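Uncharacterized protein (PDB 4OPW) is of unknown function but probably acts as a cell-surface adhesin with a head domain of the auto-transporter type. Local coordinates at residues A165-G179 / G185-G199. Residues are numbered along the deposited sequence; the frame is centred on the assembly and turned at random. Where two conformers were deposited one is given.
Sequences AGNAEEADYSITTDG and GVAVPEVNCKITGKG
Gly166 O accepts a hydrogen bond from Ala187 N at 3.1 Å, and one residue on, Asn167 and Ala187 share a water that donates to Asn167 OD1 and Ala187 O. At the corner that follows, Ala168 CB meets Val188 CG2 at 3.7 Å, while Val188 CG1, anti to its backbone N (chi1 -173°), reaches Ala171 CB at 3.8 Å. Pro189 CD lies 3.1 Å from Ala168 O, and the next bond, Glu190 N to Glu169 O, is weak. Beyond it strands 170-177 and 191-197 run parallel, axes 4° apart, in an unbroken hydrogen-bond ladder from Ala171 N to Lys198 N. On the outer face Asp172 OD1 lies 3.5 Å from Asn192 CB, their side chains side by side, while Asp172 OD2 makes a salt bridge with Lys150. Inward, the edge of the Tyr173 ring takes Val191 CG1, 3.6 Å from CD2; its hydroxyl donates to a water that donates to Val186 O, tying the long strand to the short one. Ile175 lies alongside Ile195, pointing the same way, CB to CG1 4.1 Å, and Ile175 O accepts hydrogen bonds from both Thr196 N and a water held by Thr196 OG1. At the far turn Lys198 N meets Thr177 O from 50° out of the carbonyl plane, and Asp178 OD1 accepts a hydrogen bond from Gly179 N. Residues twenty apart thus pair in register from Gly166-Val186 to Thr177-Gly197, as in a right-handed parallel beta-helix of the pectate-lyase-like clan: strand 150-156 flanks 170-177, strand 208-214 flanks 191-197, and Ile203 of strand 200-205 touches Tyr173 from within.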
ATOM      1  N   ALA A 165      -1.725 -12.000   8.118  1.00 20.88           N
ATOM      2  CA  ALA A 165      -1.351 -12.493   9.444  1.00 21.97           C
ATOM      3  C   ALA A 165      -0.772 -11.412  10.297  1.00 26.07           C
ATOM      4  O   ALA A 165      -0.263 -10.423   9.778  1.00 24.53           O
ATOM      5  CB  ALA A 165      -0.315 -13.619   9.300  1.00 22.99           C
ATOM      6  N   GLY A 166      -0.775 -11.643  11.606  1.00 25.19           N
ATOM      7  CA  GLY A 166      -0.141 -10.703  12.513  1.00 25.11           C
ATOM      8  C   GLY A 166      -0.921 -10.244  13.716  1.00 26.48           C
ATOM      9  O   GLY A 166      -1.915 -10.864  14.111  1.00 25.58           O
ATOM     10  N   ASN A 167      -0.427  -9.152  14.316  1.00 21.88           N
ATOM     11  CA  ASN A 167      -0.948  -8.582  15.547  1.00 23.01           C
ATOM     12  C   ASN A 167      -0.864  -7.079  15.581  1.00 26.16           C
ATOM     13  O   ASN A 167       0.116  -6.503  15.133  1.00 26.25           O
ATOM     14  CB  ASN A 167      -0.141  -9.134  16.748  1.00 25.90           C
ATOM     15  CG  ASN A 167      -0.312 -10.613  16.996  1.00 38.47           C
ATOM     16  OD1 ASN A 167      -1.164 -11.039  17.793  1.00 31.35           O
ATOM     17  ND2 ASN A 167       0.517 -11.417  16.344  1.00 25.64           N
ATOM     18  N   ALA A 168      -1.884  -6.448  16.143  1.00 23.94           N
ATOM     19  CA  ALA A 168      -1.932  -5.009  16.428  1.00 23.12           C
ATOM     20  C   ALA A 168      -2.519  -4.833  17.812  1.00 27.92           C
ATOM     21  O   ALA A 168      -3.287  -5.688  18.242  1.00 28.74           O
ATOM     22  CB  ALA A 168      -2.763  -4.262  15.395  1.00 23.06           C
ATOM     23  N   GLU A 169      -2.148  -3.769  18.533  1.00 24.76           N
ATOM     24  CA  GLU A 169      -2.722  -3.530  19.864  1.00 24.00           C
ATOM     25  C   GLU A 169      -4.082  -2.845  19.720  1.00 27.04           C
ATOM     26  O   GLU A 169      -5.013  -3.137  20.480  1.00 26.88           O
ATOM     27  CB  GLU A 169      -1.769  -2.699  20.751  1.00 25.75           C
ATOM     28  CG  GLU A 169      -0.573  -3.492  21.241  1.00 34.35           C
ATOM     29  CD  GLU A 169      -0.951  -4.545  22.261  1.00 60.27           C
ATOM     30  OE1 GLU A 169      -1.280  -4.170  23.410  1.00 61.98           O
ATOM     31  OE2 GLU A 169      -1.010  -5.736  21.883  1.00 61.38           O
ATOM     32  N   GLU A 170      -4.190  -1.946  18.720  1.00 22.71           N
ATOM     33  CA  GLU A 170      -5.395  -1.188  18.379  1.00 21.51           C
ATOM     34  C   GLU A 170      -5.505  -1.117  16.879  1.00 24.97           C
ATOM     35  O   GLU A 170      -4.480  -0.969  16.204  1.00 22.57           O
ATOM     36  CB  GLU A 170      -5.368   0.255  18.928  1.00 22.52           C
ATOM     37  CG  GLU A 170      -5.180   0.405  20.431  1.00 40.14           C
ATOM     38  CD  GLU A 170      -5.121   1.843  20.922  1.00 70.23           C
ATOM     39  OE1 GLU A 170      -4.598   2.711  20.185  1.00 59.65           O
ATOM     40  OE2 GLU A 170      -5.581   2.094  22.059  1.00 70.81           O
ATOM     41  N   ALA A 171      -6.730  -1.206  16.347  1.00 22.18           N
ATOM     42  CA  ALA A 171      -6.923  -1.059  14.905  1.00 22.06           C
ATOM     43  C   ALA A 171      -8.141  -0.217  14.607  1.00 26.95           C
ATOM     44  O   ALA A 171      -9.186  -0.386  15.246  1.00 27.11           O
ATOM     45  CB  ALA A 171      -7.048  -2.421  14.220  1.00 22.40           C
ATOM     46  N   ASP A 172      -7.997   0.695  13.630  1.00 23.33           N
ATOM     47  CA  ASP A 172      -9.088   1.504  13.111  1.00 21.80           C
ATOM     48  C   ASP A 172      -9.290   1.083  11.675  1.00 24.39           C
ATOM     49  O   ASP A 172      -8.395   1.298  10.847  1.00 23.38           O
ATOM     50  CB  ASP A 172      -8.805   3.016  13.214  1.00 22.99           C
ATOM     51  CG  ASP A 172      -8.756   3.607  14.611  1.00 40.14           C
ATOM     52  OD1 ASP A 172      -9.311   2.985  15.540  1.00 42.71           O
ATOM     53  OD2 ASP A 172      -8.202   4.716  14.764  1.00 48.87           O
ATOM     54  N   TYR A 173     -10.415   0.407  11.399  1.00 19.58           N
ATOM     55  CA  TYR A 173     -10.757  -0.052  10.056  1.00 18.98           C
ATOM     56  C   TYR A 173     -11.880   0.789   9.521  1.00 22.48           C
ATOM     57  O   TYR A 173     -12.886   0.978  10.224  1.00 20.84           O
ATOM     58  CB  TYR A 173     -11.170  -1.529  10.056  1.00 19.42           C
ATOM     59  CG  TYR A 173     -10.109  -2.514  10.481  1.00 19.12           C
ATOM     60  CD1 TYR A 173      -9.014  -2.780   9.667  1.00 20.80           C
ATOM     61  CD2 TYR A 173     -10.265  -3.281  11.632  1.00 19.30           C
ATOM     62  CE1 TYR A 173      -8.068  -3.744  10.016  1.00 22.05           C
ATOM     63  CE2 TYR A 173      -9.338  -4.262  11.980  1.00 21.14           C
ATOM     64  CZ  TYR A 173      -8.234  -4.482  11.174  1.00 24.69           C
ATOM     65  OH  TYR A 173      -7.322  -5.462  11.482  1.00 22.56           O
ATOM     66  N   SER A 174     -11.737   1.315   8.292  0.50 18.51           N
ATOM     67  CA  SER A 174     -12.797   2.138   7.719  0.50 17.80           C
ATOM     68  C   SER A 174     -12.966   1.871   6.231  0.50 19.69           C
ATOM     69  O   SER A 174     -11.982   1.673   5.521  0.50 18.71           O
ATOM     70  CB  SER A 174     -12.523   3.624   7.948  0.50 21.57           C
ATOM     71  OG  SER A 174     -12.476   3.966   9.323  0.50 26.20           O
ATOM     72  N   ILE A 175     -14.234   1.816   5.777  1.00 16.38           N
ATOM     73  CA  ILE A 175     -14.609   1.641   4.361  1.00 14.90           C
ATOM     74  C   ILE A 175     -15.627   2.727   4.050  1.00 19.03           C
ATOM     75  O   ILE A 175     -16.636   2.832   4.765  1.00 18.67           O
ATOM     76  CB  ILE A 175     -15.126   0.220   3.958  1.00 16.96           C
ATOM     77  CG1 ILE A 175     -14.034  -0.871   4.156  1.00 17.46           C
ATOM     78  CG2 ILE A 175     -15.643   0.200   2.479  1.00 17.74           C
ATOM     79  CD1 ILE A 175     -14.568  -2.265   4.328  1.00 25.28           C
ATOM     80  N   THR A 176     -15.395   3.507   2.969  1.00 16.23           N
ATOM     81  CA  THR A 176     -16.326   4.566   2.565  1.00 16.63           C
ATOM     82  C   THR A 176     -16.637   4.365   1.089  1.00 18.70           C
ATOM     83  O   THR A 176     -15.712   4.178   0.302  1.00 18.40           O
ATOM     84  CB  THR A 176     -15.745   5.966   2.881  1.00 21.47           C
ATOM     85  OG1 THR A 176     -15.394   6.022   4.270  1.00 24.16           O
ATOM     86  CG2 THR A 176     -16.733   7.084   2.566  1.00 20.74           C
ATOM     87  N   THR A 177     -17.954   4.345   0.737  1.00 16.14           N
ATOM     88  CA  THR A 177     -18.554   4.104  -0.600  1.00 15.21           C
ATOM     89  C   THR A 177     -18.541   2.600  -0.891  1.00 20.40           C
ATOM     90  O   THR A 177     -19.597   2.020  -1.088  1.00 20.40           O
ATOM     91  CB  THR A 177     -17.902   4.927  -1.751  1.00 21.73           C
ATOM     92  OG1 THR A 177     -17.882   6.315  -1.400  1.00 21.66           O
ATOM     93  CG2 THR A 177     -18.605   4.718  -3.102  1.00 19.84           C
ATOM     94  N   ASP A 178     -17.352   1.987  -0.969  1.00 17.17           N
ATOM     95  CA  ASP A 178     -17.199   0.543  -1.232  1.00 16.73           C
ATOM     96  C   ASP A 178     -15.772   0.116  -0.993  1.00 19.77           C
ATOM     97  O   ASP A 178     -14.898   0.958  -0.901  1.00 18.95           O
ATOM     98  CB  ASP A 178     -17.602   0.202  -2.683  1.00 17.10           C
ATOM     99  CG  ASP A 178     -17.992  -1.257  -2.909  1.00 23.70           C
ATOM    100  OD1 ASP A 178     -18.013  -2.033  -1.924  1.00 22.31           O
ATOM    101  OD2 ASP A 178     -18.329  -1.604  -4.053  1.00 28.48           O
ATOM    102  N   GLY A 179     -15.548  -1.184  -0.887  1.00 17.76           N
ATOM    103  CA  GLY A 179     -14.228  -1.741  -0.638  1.00 18.51           C
ATOM    104  C   GLY A 179     -14.271  -2.987   0.220  1.00 22.12           C
ATOM    105  O   GLY A 179     -15.312  -3.310   0.807  1.00 19.50           O
ATOM    106  N   GLY A 185      -6.940 -12.664   9.760  1.00 24.17           N
ATOM    107  CA  GLY A 185      -5.624 -13.130  10.197  1.00 23.84           C
ATOM    108  C   GLY A 185      -4.891 -12.239  11.184  1.00 26.46           C
ATOM    109  O   GLY A 185      -3.854 -12.646  11.720  1.00 27.25           O
ATOM    110  N   VAL A 186      -5.380 -11.003  11.413  1.00 21.33           N
ATOM    111  CA  VAL A 186      -4.719 -10.073  12.325  1.00 20.97           C
ATOM    112  C   VAL A 186      -5.496  -9.987  13.646  1.00 24.27           C
ATOM    113  O   VAL A 186      -6.603  -9.435  13.691  1.00 23.89           O
ATOM    114  CB  VAL A 186      -4.496  -8.665  11.687  1.00 23.03           C
ATOM    115  CG1 VAL A 186      -3.831  -7.705  12.678  1.00 22.84           C
ATOM    116  CG2 VAL A 186      -3.654  -8.779  10.419  1.00 22.02           C
ATOM    117  N   ALA A 187      -4.895 -10.514  14.718  1.00 23.09           N
ATOM    118  CA  ALA A 187      -5.507 -10.457  16.043  1.00 23.67           C
ATOM    119  C   ALA A 187      -5.254  -9.081  16.666  1.00 27.17           C
ATOM    120  O   ALA A 187      -4.108  -8.620  16.749  1.00 25.62           O
ATOM    121  CB  ALA A 187      -4.973 -11.558  16.938  1.00 25.49           C
ATOM    122  N   VAL A 188      -6.340  -8.420  17.089  1.00 23.86           N
ATOM    123  CA  VAL A 188      -6.285  -7.079  17.682  1.00 22.40           C
ATOM    124  C   VAL A 188      -7.190  -7.004  18.920  1.00 26.08           C
ATOM    125  O   VAL A 188      -8.389  -7.152  18.743  1.00 24.68           O
ATOM    126  CB  VAL A 188      -6.702  -5.954  16.689  1.00 25.19           C
ATOM    127  CG1 VAL A 188      -6.451  -4.579  17.307  1.00 24.99           C
ATOM    128  CG2 VAL A 188      -6.036  -6.088  15.319  1.00 24.45           C
ATOM    129  N   PRO A 189      -6.701  -6.615  20.118  1.00 24.91           N
ATOM    130  CA  PRO A 189      -7.608  -6.500  21.276  1.00 26.14           C
ATOM    131  C   PRO A 189      -8.690  -5.409  21.136  1.00 29.82           C
ATOM    132  O   PRO A 189      -9.855  -5.695  21.410  1.00 30.95           O
ATOM    133  CB  PRO A 189      -6.658  -6.190  22.446  1.00 29.01           C
ATOM    134  CG  PRO A 189      -5.325  -6.676  22.000  1.00 32.60           C
ATOM    135  CD  PRO A 189      -5.298  -6.406  20.520  1.00 27.25           C
ATOM    136  N   GLU A 190      -8.319  -4.185  20.685  1.00 24.13           N
ATOM    137  CA  GLU A 190      -9.245  -3.043  20.569  0.50 22.83           C
ATOM    138  C   GLU A 190      -9.464  -2.655  19.114  1.00 24.64           C
ATOM    139  O   GLU A 190      -8.553  -2.126  18.472  1.00 23.03           O
ATOM    140  CB  GLU A 190      -8.711  -1.822  21.348  0.50 24.04           C
ATOM    141  CG  GLU A 190      -8.554  -2.019  22.848  0.50 32.62           C
ATOM    142  CD  GLU A 190      -9.818  -2.405  23.589  0.50 45.93           C
ATOM    143  OE1 GLU A 190     -10.856  -1.727  23.409  0.50 43.59           O
ATOM    144  OE2 GLU A 190      -9.766  -3.396  24.351  0.50 34.75           O
ATOM    145  N   VAL A 191     -10.689  -2.894  18.591  1.00 21.65           N
ATOM    146  CA  VAL A 191     -10.993  -2.585  17.192  1.00 20.82           C
ATOM    147  C   VAL A 191     -12.132  -1.592  17.066  1.00 25.23           C
ATOM    148  O   VAL A 191     -13.141  -1.684  17.785  1.00 24.62           O
ATOM    149  CB  VAL A 191     -11.331  -3.876  16.367  1.00 23.52           C
ATOM    150  CG1 VAL A 191     -11.680  -3.560  14.895  1.00 21.35           C
ATOM    151  CG2 VAL A 191     -10.195  -4.893  16.421  1.00 23.71           C
ATOM    152  N   ASN A 192     -11.967  -0.641  16.138  0.50 21.30           N
ATOM    153  CA  ASN A 192     -12.975   0.314  15.708  0.50 21.87           C
ATOM    154  C   ASN A 192     -13.208   0.044  14.220  0.50 25.29           C
ATOM    155  O   ASN A 192     -12.251   0.097  13.450  0.50 25.48           O
ATOM    156  CB  ASN A 192     -12.530   1.760  15.965  0.50 24.52           C
ATOM    157  CG  ASN A 192     -13.295   2.424  17.081  0.50 60.73           C
ATOM    158  OD1 ASN A 192     -13.124   2.109  18.264  0.50 54.63           O
ATOM    159  ND2 ASN A 192     -14.176   3.346  16.724  0.50 58.24           N
ATOM    160  N   CYS A 193     -14.444  -0.306  13.821  1.00 21.04           N
ATOM    161  CA  CYS A 193     -14.744  -0.615  12.408  1.00 19.83           C
ATOM    162  C   CYS A 193     -15.936   0.177  11.946  1.00 22.51           C
ATOM    163  O   CYS A 193     -17.002   0.125  12.572  1.00 21.59           O
ATOM    164  CB  CYS A 193     -14.946  -2.112  12.185  1.00 20.68           C
ATOM    165  SG  CYS A 193     -15.024  -2.608  10.438  1.00 24.03           S
ATOM    166  N   LYS A 194     -15.775   0.909  10.836  0.50 18.57           N
ATOM    167  CA  LYS A 194     -16.834   1.760  10.310  0.50 18.67           C
ATOM    168  C   LYS A 194     -16.986   1.589   8.802  0.50 22.19           C
ATOM    169  O   LYS A 194     -15.993   1.633   8.067  0.50 20.55           O
ATOM    170  CB  LYS A 194     -16.540   3.229  10.668  0.50 21.16           C
ATOM    171  CG  LYS A 194     -17.666   4.214  10.357  0.50 31.65           C
ATOM    172  CD  LYS A 194     -17.230   5.635  10.696  0.50 42.21           C
ATOM    173  CE  LYS A 194     -18.148   6.687  10.127  0.50 49.86           C
ATOM    174  NZ  LYS A 194     -17.561   8.050  10.228  0.50 53.65           N
ATOM    175  N   ILE A 195     -18.238   1.368   8.347  1.00 19.30           N
ATOM    176  CA  ILE A 195     -18.575   1.235   6.919  1.00 18.04           C
ATOM    177  C   ILE A 195     -19.668   2.260   6.604  1.00 22.85           C
ATOM    178  O   ILE A 195     -20.719   2.243   7.242  1.00 24.20           O
ATOM    179  CB  ILE A 195     -18.976  -0.196   6.438  1.00 21.17           C
ATOM    180  CG1 ILE A 195     -17.845  -1.230   6.735  1.00 22.01           C
ATOM    181  CG2 ILE A 195     -19.305  -0.160   4.909  1.00 20.25           C
ATOM    182  CD1 ILE A 195     -18.175  -2.684   6.368  1.00 25.86           C
ATOM    183  N   THR A 196     -19.428   3.134   5.602  1.00 19.16           N
ATOM    184  CA  THR A 196     -20.410   4.127   5.139  1.00 19.62           C
ATOM    185  C   THR A 196     -20.607   3.837   3.647  1.00 23.23           C
ATOM    186  O   THR A 196     -19.700   4.083   2.848  1.00 21.22           O
ATOM    187  CB  THR A 196     -19.910   5.581   5.411  1.00 23.38           C
ATOM    188  OG1 THR A 196     -19.466   5.702   6.766  1.00 23.91           O
ATOM    189  CG2 THR A 196     -20.989   6.651   5.111  1.00 23.72           C
ATOM    190  N   GLY A 197     -21.759   3.269   3.309  1.00 20.22           N
ATOM    191  CA  GLY A 197     -22.104   2.851   1.954  1.00 20.02           C
ATOM    192  C   GLY A 197     -22.006   1.344   1.874  1.00 23.19           C
ATOM    193  O   GLY A 197     -22.404   0.639   2.810  1.00 21.98           O
ATOM    194  N   LYS A 198     -21.430   0.837   0.783  1.00 20.65           N
ATOM    195  CA  LYS A 198     -21.246  -0.603   0.598  1.00 21.06           C
ATOM    196  C   LYS A 198     -19.889  -1.032   1.124  1.00 23.13           C
ATOM    197  O   LYS A 198     -19.031  -0.202   1.447  1.00 20.83           O
ATOM    198  CB  LYS A 198     -21.356  -0.979  -0.907  1.00 24.97           C
ATOM    199  CG  LYS A 198     -22.699  -0.714  -1.569  1.00 36.91           C
ATOM    200  CD  LYS A 198     -22.549  -0.391  -3.068  1.00 46.38           C
ATOM    201  CE  LYS A 198     -22.236  -1.574  -3.955  1.00 62.83           C
ATOM    202  NZ  LYS A 198     -22.209  -1.186  -5.391  1.00 75.83           N
ATOM    203  N   GLY A 199     -19.690  -2.333   1.191  1.00 23.15           N
ATOM    204  CA  GLY A 199     -18.390  -2.851   1.581  1.00 22.92           C
ATOM    205  C   GLY A 199     -18.431  -4.071   2.455  1.00 25.26           C
ATOM    206  O   GLY A 199     -19.491  -4.517   2.900  1.00 25.22           O
TER
HETATM  207  O   HOH W   1      -2.698  -9.130  19.107  1.00 27.60           O
HETATM  208  O   HOH W   2      -8.377  -7.855  12.316  1.00 20.20           O
HETATM  209  O   HOH W   3     -16.964   4.902   6.958  1.00 24.18           O